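Local coordinates for aminotransferase, class III (Deinococcus radiodurans, PDB 3I4J), which probably transfers amino groups between substrates with the help of pyridoxal phosphate, at residues K123-V128 with E189-F194; Y213-R218 with S250-D255; D231-G236 with L259-A264. The protein carries 1 engineered substitution. All coordinates share one frame; numbering follows the deposited sequence.

Interaction 1 of 3, residues K123-V128 with E189-F194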
ATOM      1  N   LYS C 123       0.623 -17.553  19.689  1.00 20.95           N
ATOM      2  CA  LYS C 123       1.815 -17.804  18.888  1.00 20.31           C
ATOM      3  C   LYS C 123       1.553 -18.043  17.408  1.00 21.28           C
ATOM      4  O   LYS C 123       0.571 -18.681  17.025  1.00 19.41           O
ATOM      5  CB  LYS C 123       2.588 -18.997  19.457  1.00 20.40           C
ATOM      6  CG  LYS C 123       3.014 -18.801  20.902  1.00 20.16           C
ATOM      7  CD  LYS C 123       3.620 -20.068  21.493  1.00 22.36           C
ATOM      8  CE  LYS C 123       3.998 -19.862  22.953  1.00 23.58           C
ATOM      9  NZ  LYS C 123       4.517 -21.125  23.594  1.00 24.11           N
ATOM     10  N   VAL C 124       2.443 -17.512  16.572  1.00 18.73           N
ATOM     11  CA  VAL C 124       2.339 -17.698  15.136  1.00 19.32           C
ATOM     12  C   VAL C 124       3.617 -18.389  14.688  1.00 19.89           C
ATOM     13  O   VAL C 124       4.689 -17.794  14.669  1.00 19.98           O
ATOM     14  CB  VAL C 124       2.203 -16.363  14.374  1.00 18.87           C
ATOM     15  CG1 VAL C 124       2.122 -16.638  12.871  1.00 20.09           C
ATOM     16  CG2 VAL C 124       0.958 -15.615  14.839  1.00 19.82           C
ATOM     17  N   ILE C 125       3.503 -19.669  14.365  1.00 18.15           N
ATOM     18  CA  ILE C 125       4.656 -20.424  13.920  1.00 17.56           C
ATOM     19  C   ILE C 125       4.965 -20.088  12.473  1.00 17.25           C
ATOM     20  O   ILE C 125       4.062 -20.043  11.640  1.00 18.87           O
ATOM     21  CB  ILE C 125       4.400 -21.944  13.999  1.00 17.49           C
ATOM     22  CG1 ILE C 125       4.132 -22.348  15.451  1.00 19.22           C
ATOM     23  CG2 ILE C 125       5.604 -22.706  13.430  1.00 17.38           C
ATOM     24  CD1 ILE C 125       3.673 -23.781  15.617  1.00 22.14           C
ATOM     25  N   THR C 126       6.237 -19.813  12.192  1.00 18.21           N
ATOM     26  CA  THR C 126       6.684 -19.559  10.833  1.00 17.96           C
ATOM     27  C   THR C 126       7.858 -20.505  10.608  1.00 18.37           C
ATOM     28  O   THR C 126       8.370 -21.103  11.552  1.00 21.26           O
ATOM     29  CB  THR C 126       7.090 -18.080  10.589  1.00 17.64           C
ATOM     30  OG1 THR C 126       8.085 -17.678  11.534  1.00 20.78           O
ATOM     31  CG2 THR C 126       5.859 -17.180  10.714  1.00 19.66           C
ATOM     32  N   ARG C 127       8.295 -20.631   9.367  1.00 19.02           N
ATOM     33  CA  ARG C 127       9.349 -21.582   9.039  1.00 20.01           C
ATOM     34  C   ARG C 127      10.620 -20.968   8.465  1.00 21.49           C
ATOM     35  O   ARG C 127      10.563 -20.061   7.637  1.00 22.02           O
ATOM     36  CB  ARG C 127       8.766 -22.592   8.048  1.00 19.96           C
ATOM     37  CG  ARG C 127       9.626 -23.794   7.712  1.00 18.65           C
ATOM     38  CD  ARG C 127       8.898 -24.637   6.658  1.00 19.70           C
ATOM     39  NE  ARG C 127       8.668 -23.851   5.446  1.00 19.66           N
ATOM     40  CZ  ARG C 127       7.812 -24.170   4.480  1.00 19.14           C
ATOM     41  NH1 ARG C 127       7.083 -25.275   4.564  1.00 16.85           N
ATOM     42  NH2 ARG C 127       7.679 -23.373   3.428  1.00 18.09           N
ATOM     43  N   VAL C 128      11.764 -21.477   8.912  1.00 22.65           N
ATOM     44  CA  VAL C 128      13.055 -21.015   8.421  1.00 23.32           C
ATOM     45  C   VAL C 128      13.067 -21.303   6.917  1.00 25.48           C
ATOM     46  O   VAL C 128      12.613 -22.364   6.479  1.00 23.27           O
ATOM     47  CB  VAL C 128      14.217 -21.788   9.101  1.00 23.79           C
ATOM     48  CG1 VAL C 128      15.552 -21.362   8.509  1.00 24.92           C
ATOM     49  CG2 VAL C 128      14.204 -21.544  10.604  1.00 21.29           C
ATOM     50  N   GLU C 189      -1.935 -25.289  23.059  1.00 27.50           N
ATOM     51  CA  GLU C 189      -2.949 -24.363  23.541  1.00 27.75           C
ATOM     52  C   GLU C 189      -2.470 -22.914  23.546  1.00 25.81           C
ATOM     53  O   GLU C 189      -3.244 -22.000  23.825  1.00 26.10           O
ATOM     54  CB  GLU C 189      -3.419 -24.765  24.948  1.00 28.84           C
ATOM     55  CG  GLU C 189      -2.413 -24.555  26.086  1.00 31.96           C
ATOM     56  CD  GLU C 189      -1.193 -25.471  26.017  1.00 34.39           C
ATOM     57  OE1 GLU C 189      -1.282 -26.560  25.410  1.00 36.70           O
ATOM     58  OE2 GLU C 189      -0.147 -25.102  26.592  1.00 35.33           O
ATOM     59  N   THR C 190      -1.194 -22.707  23.244  1.00 24.07           N
ATOM     60  CA  THR C 190      -0.643 -21.353  23.212  1.00 24.91           C
ATOM     61  C   THR C 190      -0.444 -20.891  21.771  1.00 24.07           C
ATOM     62  O   THR C 190      -0.052 -19.749  21.526  1.00 23.23           O
ATOM     63  CB  THR C 190       0.720 -21.278  23.936  1.00 24.65           C
ATOM     64  OG1 THR C 190       1.704 -22.024  23.201  1.00 26.16           O
ATOM     65  CG2 THR C 190       0.606 -21.856  25.347  1.00 28.01           C
ATOM     66  N   VAL C 191      -0.730 -21.773  20.819  1.00 22.46           N
ATOM     67  CA  VAL C 191      -0.539 -21.450  19.405  1.00 22.38           C
ATOM     68  C   VAL C 191      -1.788 -21.034  18.637  1.00 22.05           C
ATOM     69  O   VAL C 191      -2.819 -21.708  18.671  1.00 23.06           O
ATOM     70  CB  VAL C 191       0.117 -22.633  18.660  1.00 20.80           C
ATOM     71  CG1 VAL C 191       0.380 -22.261  17.207  1.00 22.30           C
ATOM     72  CG2 VAL C 191       1.406 -23.016  19.354  1.00 21.77           C
ATOM     73  N   ALA C 192      -1.672 -19.925  17.912  1.00 20.56           N
ATOM     74  CA  ALA C 192      -2.781 -19.413  17.129  1.00 20.18           C
ATOM     75  C   ALA C 192      -2.739 -19.867  15.676  1.00 20.69           C
ATOM     76  O   ALA C 192      -3.774 -20.150  15.077  1.00 20.73           O
ATOM     77  CB  ALA C 192      -2.799 -17.881  17.189  1.00 19.06           C
ATOM     78  N   ALA C 193      -1.547 -19.945  15.096  1.00 20.16           N
ATOM     79  CA  ALA C 193      -1.460 -20.323  13.691  1.00 18.47           C
ATOM     80  C   ALA C 193      -0.090 -20.791  13.241  1.00 16.63           C
ATOM     81  O   ALA C 193       0.888 -20.734  13.986  1.00 18.40           O
ATOM     82  CB  ALA C 193      -1.888 -19.127  12.818  1.00 20.70           C
ATOM     83  N   PHE C 194      -0.056 -21.271  12.003  1.00 18.27           N
ATOM     84  CA  PHE C 194       1.166 -21.695  11.337  1.00 17.28           C
ATOM     85  C   PHE C 194       1.068 -21.056   9.967  1.00 19.47           C
ATOM     86  O   PHE C 194       0.096 -21.284   9.237  1.00 19.20           O
ATOM     87  CB  PHE C 194       1.248 -23.215  11.169  1.00 17.93           C
ATOM     88  CG  PHE C 194       2.348 -23.654  10.234  1.00 19.49           C
ATOM     89  CD1 PHE C 194       3.677 -23.321  10.494  1.00 21.28           C
ATOM     90  CD2 PHE C 194       2.053 -24.363   9.073  1.00 20.36           C
ATOM     91  CE1 PHE C 194       4.698 -23.685   9.609  1.00 20.14           C
ATOM     92  CE2 PHE C 194       3.066 -24.731   8.184  1.00 20.78           C
ATOM     93  CZ  PHE C 194       4.390 -24.390   8.454  1.00 22.35           C
TER

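Interaction 2 of 3, residues Y213-R218 with S250-D255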
ATOM      1  N   TYR C 213       4.030 -33.397   2.268  1.00 19.18           N
ATOM      2  CA  TYR C 213       4.303 -32.413   3.315  1.00 19.92           C
ATOM      3  C   TYR C 213       3.089 -31.597   3.765  1.00 18.38           C
ATOM      4  O   TYR C 213       2.714 -31.624   4.939  1.00 19.04           O
ATOM      5  CB  TYR C 213       5.404 -31.457   2.845  1.00 18.62           C
ATOM      6  CG  TYR C 213       5.880 -30.467   3.886  1.00 19.14           C
ATOM      7  CD1 TYR C 213       6.987 -30.744   4.686  1.00 18.72           C
ATOM      8  CD2 TYR C 213       5.263 -29.221   4.021  1.00 20.73           C
ATOM      9  CE1 TYR C 213       7.483 -29.798   5.587  1.00 20.87           C
ATOM     10  CE2 TYR C 213       5.745 -28.272   4.917  1.00 20.18           C
ATOM     11  CZ  TYR C 213       6.858 -28.564   5.689  1.00 20.18           C
ATOM     12  OH  TYR C 213       7.378 -27.605   6.521  1.00 21.29           O
ATOM     13  N   TYR C 214       2.469 -30.866   2.844  1.00 19.73           N
ATOM     14  CA  TYR C 214       1.331 -30.049   3.239  1.00 19.16           C
ATOM     15  C   TYR C 214       0.078 -30.826   3.607  1.00 19.25           C
ATOM     16  O   TYR C 214      -0.766 -30.321   4.351  1.00 18.64           O
ATOM     17  CB  TYR C 214       1.045 -28.996   2.171  1.00 17.52           C
ATOM     18  CG  TYR C 214       2.145 -27.962   2.133  1.00 16.57           C
ATOM     19  CD1 TYR C 214       2.400 -27.150   3.238  1.00 18.50           C
ATOM     20  CD2 TYR C 214       2.986 -27.856   1.027  1.00 17.54           C
ATOM     21  CE1 TYR C 214       3.487 -26.254   3.243  1.00 17.28           C
ATOM     22  CE2 TYR C 214       4.066 -26.974   1.020  1.00 17.70           C
ATOM     23  CZ  TYR C 214       4.312 -26.182   2.125  1.00 17.29           C
ATOM     24  OH  TYR C 214       5.405 -25.339   2.116  1.00 18.51           O
ATOM     25  N   GLU C 215      -0.048 -32.048   3.096  1.00 20.72           N
ATOM     26  CA  GLU C 215      -1.195 -32.874   3.452  1.00 21.77           C
ATOM     27  C   GLU C 215      -1.082 -33.139   4.954  1.00 21.67           C
ATOM     28  O   GLU C 215      -2.068 -33.040   5.691  1.00 19.91           O
ATOM     29  CB  GLU C 215      -1.177 -34.203   2.685  1.00 21.05           C
ATOM     30  CG  GLU C 215      -1.462 -34.081   1.188  1.00 21.97           C
ATOM     31  CD  GLU C 215      -0.229 -33.792   0.348  1.00 22.96           C
ATOM     32  OE1 GLU C 215       0.826 -33.416   0.904  1.00 22.13           O
ATOM     33  OE2 GLU C 215      -0.320 -33.933  -0.886  1.00 23.97           O
ATOM     34  N   ARG C 216       0.131 -33.463   5.402  1.00 21.40           N
ATOM     35  CA  ARG C 216       0.378 -33.731   6.815  1.00 21.27           C
ATOM     36  C   ARG C 216       0.269 -32.449   7.641  1.00 20.20           C
ATOM     37  O   ARG C 216      -0.275 -32.467   8.745  1.00 20.33           O
ATOM     38  CB  ARG C 216       1.755 -34.387   7.003  1.00 21.01           C
ATOM     39  CG  ARG C 216       2.128 -34.700   8.462  1.00 23.37           C
ATOM     40  CD  ARG C 216       1.081 -35.570   9.159  1.00 25.00           C
ATOM     41  NE  ARG C 216       0.825 -36.803   8.424  1.00 28.30           N
ATOM     42  CZ  ARG C 216       1.638 -37.858   8.412  1.00 33.17           C
ATOM     43  NH1 ARG C 216       2.770 -37.845   9.109  1.00 32.02           N
ATOM     44  NH2 ARG C 216       1.330 -38.922   7.679  1.00 33.18           N
ATOM     45  N   VAL C 217       0.774 -31.334   7.113  1.00 20.15           N
ATOM     46  CA  VAL C 217       0.669 -30.059   7.824  1.00 19.59           C
ATOM     47  C   VAL C 217      -0.807 -29.710   8.054  1.00 18.00           C
ATOM     48  O   VAL C 217      -1.195 -29.313   9.150  1.00 19.21           O
ATOM     49  CB  VAL C 217       1.332 -28.904   7.024  1.00 19.86           C
ATOM     50  CG1 VAL C 217       0.919 -27.548   7.611  1.00 21.03           C
ATOM     51  CG2 VAL C 217       2.843 -29.044   7.071  1.00 20.59           C
ATOM     52  N   ARG C 218      -1.621 -29.857   7.012  1.00 19.26           N
ATOM     53  CA  ARG C 218      -3.052 -29.562   7.103  1.00 19.41           C
ATOM     54  C   ARG C 218      -3.692 -30.373   8.232  1.00 21.16           C
ATOM     55  O   ARG C 218      -4.443 -29.838   9.052  1.00 19.68           O
ATOM     56  CB  ARG C 218      -3.736 -29.891   5.772  1.00 20.15           C
ATOM     57  CG  ARG C 218      -5.265 -29.800   5.775  1.00 22.20           C
ATOM     58  CD  ARG C 218      -5.764 -28.365   5.868  1.00 23.08           C
ATOM     59  NE  ARG C 218      -5.845 -27.877   7.239  1.00 23.38           N
ATOM     60  CZ  ARG C 218      -6.199 -26.638   7.570  1.00 24.23           C
ATOM     61  NH1 ARG C 218      -6.501 -25.759   6.621  1.00 21.92           N
ATOM     62  NH2 ARG C 218      -6.263 -26.281   8.844  1.00 23.71           N
ATOM     63  N   SER C 250      -2.044 -32.530  -3.274  1.00 23.64           N
ATOM     64  CA  SER C 250      -3.339 -33.196  -3.119  1.00 25.24           C
ATOM     65  C   SER C 250      -4.532 -32.261  -2.923  1.00 24.35           C
ATOM     66  O   SER C 250      -5.496 -32.611  -2.243  1.00 25.13           O
ATOM     67  CB  SER C 250      -3.277 -34.181  -1.948  1.00 25.22           C
ATOM     68  OG  SER C 250      -2.229 -35.117  -2.126  1.00 27.52           O
ATOM     69  N   GLY C 251      -4.468 -31.077  -3.516  1.00 25.16           N
ATOM     70  CA  GLY C 251      -5.564 -30.132  -3.395  1.00 24.20           C
ATOM     71  C   GLY C 251      -5.787 -29.554  -2.011  1.00 24.49           C
ATOM     72  O   GLY C 251      -6.866 -29.040  -1.722  1.00 23.70           O
ATOM     73  N   VAL C 252      -4.774 -29.622  -1.154  1.00 23.93           N
ATOM     74  CA  VAL C 252      -4.891 -29.086   0.202  1.00 23.23           C
ATOM     75  C   VAL C 252      -5.272 -27.610   0.166  1.00 22.81           C
ATOM     76  O   VAL C 252      -4.817 -26.861  -0.699  1.00 21.84           O
ATOM     77  CB  VAL C 252      -3.563 -29.246   0.992  1.00 24.72           C
ATOM     78  CG1 VAL C 252      -3.591 -28.392   2.258  1.00 23.79           C
ATOM     79  CG2 VAL C 252      -3.359 -30.715   1.372  1.00 25.63           C
ATOM     80  N   THR C 253      -6.126 -27.211   1.101  1.00 22.79           N
ATOM     81  CA  THR C 253      -6.567 -25.825   1.199  1.00 23.37           C
ATOM     82  C   THR C 253      -6.264 -25.311   2.599  1.00 22.21           C
ATOM     83  O   THR C 253      -6.340 -26.056   3.579  1.00 21.49           O
ATOM     84  CB  THR C 253      -8.086 -25.691   0.927  1.00 24.54           C
ATOM     85  OG1 THR C 253      -8.818 -26.532   1.831  1.00 24.28           O
ATOM     86  CG2 THR C 253      -8.399 -26.079  -0.514  1.00 24.64           C
ATOM     87  N   PRO C 254      -5.895 -24.026   2.712  1.00 20.70           N
ATOM     88  CA  PRO C 254      -5.581 -23.424   4.005  1.00 18.60           C
ATOM     89  C   PRO C 254      -6.835 -22.809   4.614  1.00 19.50           C
ATOM     90  O   PRO C 254      -7.911 -22.864   4.016  1.00 19.89           O
ATOM     91  CB  PRO C 254      -4.556 -22.364   3.632  1.00 19.73           C
ATOM     92  CG  PRO C 254      -5.128 -21.830   2.342  1.00 18.16           C
ATOM     93  CD  PRO C 254      -5.629 -23.080   1.611  1.00 21.71           C
ATOM     94  N   ASP C 255      -6.691 -22.240   5.807  1.00 18.26           N
ATOM     95  CA  ASP C 255      -7.801 -21.571   6.469  1.00 19.05           C
ATOM     96  C   ASP C 255      -7.782 -20.112   6.004  1.00 19.80           C
ATOM     97  O   ASP C 255      -8.816 -19.456   5.936  1.00 20.47           O
ATOM     98  CB  ASP C 255      -7.646 -21.669   7.985  1.00 20.47           C
ATOM     99  CG  ASP C 255      -7.694 -23.105   8.473  1.00 23.72           C
ATOM    100  OD1 ASP C 255      -8.659 -23.813   8.106  1.00 24.43           O
ATOM    101  OD2 ASP C 255      -6.779 -23.526   9.212  1.00 23.47           O
TER

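Interaction 3 of 3, residues D231-G236 with L259-A264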
ATOM      1  N   ASP C 231       0.973 -18.392   2.696  1.00 17.44           N
ATOM      2  CA  ASP C 231       1.479 -17.134   2.159  1.00 18.26           C
ATOM      3  C   ASP C 231       1.764 -17.376   0.684  1.00 17.18           C
ATOM      4  O   ASP C 231       2.816 -17.913   0.318  1.00 18.42           O
ATOM      5  CB  ASP C 231       2.762 -16.718   2.887  1.00 19.71           C
ATOM      6  CG  ASP C 231       3.324 -15.401   2.371  1.00 22.17           C
ATOM      7  OD1 ASP C 231       2.894 -14.955   1.293  1.00 23.20           O
ATOM      8  OD2 ASP C 231       4.208 -14.822   3.034  1.00 23.56           O
ATOM      9  N   GLU C 232       0.805 -16.996  -0.157  1.00 18.42           N
ATOM     10  CA  GLU C 232       0.915 -17.178  -1.601  1.00 17.38           C
ATOM     11  C   GLU C 232       1.179 -15.855  -2.311  1.00 19.33           C
ATOM     12  O   GLU C 232       0.918 -15.728  -3.507  1.00 17.82           O
ATOM     13  CB  GLU C 232      -0.374 -17.797  -2.148  1.00 20.08           C
ATOM     14  CG  GLU C 232      -0.693 -19.174  -1.571  1.00 20.46           C
ATOM     15  CD  GLU C 232      -0.419 -20.314  -2.541  1.00 20.13           C
ATOM     16  OE1 GLU C 232       0.180 -20.076  -3.613  1.00 21.09           O
ATOM     17  OE2 GLU C 232      -0.805 -21.462  -2.224  1.00 20.63           O
ATOM     18  N   VAL C 233       1.705 -14.874  -1.582  1.00 18.45           N
ATOM     19  CA  VAL C 233       1.963 -13.573  -2.194  1.00 21.98           C
ATOM     20  C   VAL C 233       2.819 -13.704  -3.451  1.00 22.34           C
ATOM     21  O   VAL C 233       2.615 -12.982  -4.424  1.00 24.97           O
ATOM     22  CB  VAL C 233       2.635 -12.601  -1.193  1.00 22.13           C
ATOM     23  CG1 VAL C 233       3.008 -11.303  -1.892  1.00 24.34           C
ATOM     24  CG2 VAL C 233       1.675 -12.307  -0.044  1.00 22.57           C
ATOM     25  N   MET C 234       3.768 -14.632  -3.443  1.00 21.95           N
ATOM     26  CA  MET C 234       4.620 -14.816  -4.610  1.00 23.38           C
ATOM     27  C   MET C 234       4.294 -16.066  -5.420  1.00 23.72           C
ATOM     28  O   MET C 234       4.408 -16.063  -6.646  1.00 25.32           O
ATOM     29  CB  MET C 234       6.086 -14.874  -4.187  1.00 25.16           C
ATOM     30  CG  MET C 234       7.043 -14.976  -5.355  1.00 29.20           C
ATOM     31  SD  MET C 234       8.766 -14.986  -4.824  1.00 34.97           S
ATOM     32  CE  MET C 234       8.788 -13.449  -3.825  1.00 28.57           C
ATOM     33  N   SER C 235       3.872 -17.123  -4.732  1.00 22.53           N
ATOM     34  CA  SER C 235       3.575 -18.402  -5.373  1.00 22.83           C
ATOM     35  C   SER C 235       2.174 -18.579  -5.936  1.00 23.78           C
ATOM     36  O   SER C 235       1.911 -19.560  -6.640  1.00 24.14           O
ATOM     37  CB  SER C 235       3.826 -19.536  -4.380  1.00 22.64           C
ATOM     38  OG  SER C 235       2.900 -19.460  -3.303  1.00 21.92           O
ATOM     39  N   GLY C 236       1.276 -17.648  -5.628  1.00 23.45           N
ATOM     40  CA  GLY C 236      -0.092 -17.775  -6.094  1.00 23.02           C
ATOM     41  C   GLY C 236      -0.427 -17.275  -7.487  1.00 22.50           C
ATOM     42  O   GLY C 236       0.434 -16.815  -8.238  1.00 22.46           O
ATOM     43  N   LEU C 259      -2.694 -13.297  -0.659  1.00 19.85           N
ATOM     44  CA  LEU C 259      -2.375 -12.998  -2.049  1.00 22.64           C
ATOM     45  C   LEU C 259      -1.774 -11.605  -2.219  1.00 24.26           C
ATOM     46  O   LEU C 259      -1.992 -10.720  -1.395  1.00 23.44           O
ATOM     47  CB  LEU C 259      -3.643 -13.108  -2.899  1.00 22.94           C
ATOM     48  CG  LEU C 259      -4.421 -14.414  -2.716  1.00 26.97           C
ATOM     49  CD1 LEU C 259      -5.773 -14.331  -3.423  1.00 28.34           C
ATOM     50  CD2 LEU C 259      -3.585 -15.559  -3.254  1.00 26.77           C
ATOM     51  N   GLY C 260      -1.019 -11.423  -3.298  1.00 26.70           N
ATOM     52  CA  GLY C 260      -0.398 -10.136  -3.565  1.00 31.08           C
ATOM     53  C   GLY C 260       0.364 -10.142  -4.877  1.00 33.03           C
ATOM     54  O   GLY C 260       0.229 -11.076  -5.667  1.00 35.99           O
ATOM     55  N   LYS C 261       1.166  -9.106  -5.106  1.00 35.48           N
ATOM     56  CA  LYS C 261       1.971  -8.986  -6.323  1.00 35.29           C
ATOM     57  C   LYS C 261       1.269  -9.367  -7.622  1.00 36.23           C
ATOM     58  O   LYS C 261       0.804  -8.503  -8.368  1.00 37.28           O
ATOM     59  CB  LYS C 261       3.256  -9.816  -6.198  1.00 34.46           C
ATOM     60  CG  LYS C 261       4.259  -9.261  -5.209  1.00 34.82           C
ATOM     61  CD  LYS C 261       5.606  -9.956  -5.337  1.00 34.73           C
ATOM     62  CE  LYS C 261       6.627  -9.332  -4.401  1.00 36.98           C
ATOM     63  NZ  LYS C 261       8.000  -9.851  -4.641  1.00 33.86           N
ATOM     64  N   GLY C 262       1.208 -10.664  -7.901  1.00 35.58           N
ATOM     65  CA  GLY C 262       0.587 -11.127  -9.127  1.00 35.07           C
ATOM     66  C   GLY C 262      -0.922 -11.005  -9.222  1.00 33.11           C
ATOM     67  O   GLY C 262      -1.488 -11.273 -10.280  1.00 33.91           O
ATOM     68  N   LEU C 263      -1.576 -10.604  -8.134  1.00 30.73           N
ATOM     69  CA  LEU C 263      -3.029 -10.478  -8.130  1.00 26.70           C
ATOM     70  C   LEU C 263      -3.496  -9.549  -9.253  1.00 25.52           C
ATOM     71  O   LEU C 263      -4.390  -9.904 -10.023  1.00 24.23           O
ATOM     72  CB  LEU C 263      -3.512  -9.972  -6.764  1.00 25.34           C
ATOM     73  CG  LEU C 263      -4.957 -10.300  -6.377  1.00 25.24           C
ATOM     74  CD1 LEU C 263      -5.207 -11.797  -6.543  1.00 22.43           C
ATOM     75  CD2 LEU C 263      -5.220  -9.880  -4.934  1.00 21.77           C
ATOM     76  N   ALA C 264      -2.905  -8.359  -9.340  1.00 22.53           N
ATOM     77  CA  ALA C 264      -3.242  -7.420 -10.410  1.00 21.85           C
ATOM     78  C   ALA C 264      -2.080  -7.361 -11.411  1.00 21.23           C
ATOM     79  O   ALA C 264      -2.036  -6.500 -12.290  1.00 19.00           O
ATOM     80  CB  ALA C 264      -3.535  -6.027  -9.838  1.00 22.05           C
TER
HETATM   81  O   HOH W   1      -0.758 -13.981  -5.075  1.00 28.89           O

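Interaction 1 of 3, residues K123-V128 with E189-F194
The first torsion of K123 sets CG anti to the carbonyl carbon (chi1 -58°), and the extended chain beyond it runs alongside T190. T190 in turn holds OG1 between its backbone N and carbonyl carbon, where K123 NZ donates a hydrogen bond to T190 OG1 at 3.0 Å. That hydroxyl, with one hydrogen to give, has hydrogen-bonding contacts with G187 O and E186 O, while the ammonium makes a salt bridge with E186, tying the strand entrance to the end of helix 178-186. The backbones then join as parallel strands, beginning with K123 N to T190 O at 2.9 Å. Next, K123 O accepts from two consecutive amides, A192 N at 2.7 Å and A193 N at 3.1 Å. A192 takes a helix-like backbone turn (psi -37°), and the register slips by one residue. Pairing resumes where I125 N bonds to A193 O at 2.8 Å, the donor tilted 29° from the carbonyl plane. I125 packs with both its branches: CG2 lies 3.6 Å from CD1 of F194, while CD1 crosses V191 and touches its CG1 at 4.0 Å. CB of I125 sits at the edge of the F194 ring, in its plane. I125 and V191 face helix 178-186, whereas A193 turns to the other side of the sheet. Two parallel strands interrupted by a beta bulge thus form part of the central mixed sheet of a fold-type-I aminotransferase.

Interaction 2 of 3, residues Y213-R218 with S250-D255
The guanidinium of R218 is met at its edge, almost within its own plane, by T253 O and by the carboxylate of D255. The carboxylate plane is turned 64° from it, so the two ions do not form a flat, two-pronged pair; a single hydrogen bond, part of a salt bridge, joins R218 NH2 to D255 OD2 at 2.8 Å, arriving on the syn side but 29° out of the carboxylate plane. NH1 of R218 reaches T253 O at 3.1 Å, on a lone pair of that carbonyl. Among the rings of the helix, one face of Y214 is covered by Y213, whose CD2 stands 3.5 Å above its centre. Bends at chi2 and chi3 carry R218 along the loop, and its CB packs on V252 CG1 at 3.8 Å. The other methyl of V252, CG2, rests 3.7 Å from E215 CA, so the valine nestles against residues about one helical turn apart. At the outer end S250 OG donates to E215 OE2 at 2.6 Å, E215 OE2 accepting on its anti lone pair. R218 has a second carboxylate partner in D222, and D255 OD2 also accepts from F228 N. Helix 213-224 and the loop leading into strand 256-259 thus pack side by side, and both reach strand 227-231, whose F228 touches Y214 and R218, while W249 meets the Y214 ring edge-to-face.

Interaction 3 of 3, residues D231-G236 with L259-A264
The main-chain oxygen of E232 is gripped by two donors: G236 N at 2.9 Å, which closes the turn, and an ordered water, also 2.9 Å from E232 O. The water then accepts from G260 N at 3.1 Å and so bridges the two loops, which approach closely without a direct polar bond between them. V233 O and G260 O stand 3.3 Å apart, both acceptors and not bonded to each other; G260 O takes L263 N within its own segment. V233 supplies much of the packing. Its CG1, anti to the backbone N (chi1 175°), lies 4.0 Å from G260 CA and also reaches CG of K261, whose extended chain crosses it at about a right angle; the absence of a side chain on G260 permits this close fit. Both loops emerge from the ends of neighbouring parallel strands, 227-231 and 256-259, near the centre of the chain. In fold-type-I enzymes the C-terminal ends of these strands border the cofactor pocket; a sulfate about 5 Å from the K261 side chain probably comes from the crystallisation liquor, though such ions often mark pockets. The first loop begins with an Asx turn, D231 OD1 accepting from V233 N. One residue on, the E232 carboxylate takes a bond from S235 OG at 2.8 Å, approached from above its plane, and two more from the amides of A245 and L246. M234 lies beside K261, its CE 3.8 Å from NZ of that lysine. K261 NZ hydrogen-bonds to A38 O, and K261 O to Y296 OH of the second subunit.

Interaction 1 lies within the central mixed sheet, interaction 2 packs against it, and interaction 3 sits at the ends of its strands. Interactions 1 and 2 follow in series along the chain, their centres about 16 Å apart, and touch: helix 213-224 is held to strand 123-127 through R127, whose NH1 probably bonds to the hydroxyls of Y213 and Y214, and to strand 191-196 through F194, which packs on V217. Interactions 2 and 3, centres about 18 Å apart, interleave in sequence: strand 227-231 runs between their first segments and strand 256-259 between their second. Interaction 3 lies nearest the chain centre; interaction 1 has its centre about 22 Å away, the nearest atoms about 7 Å, without touching.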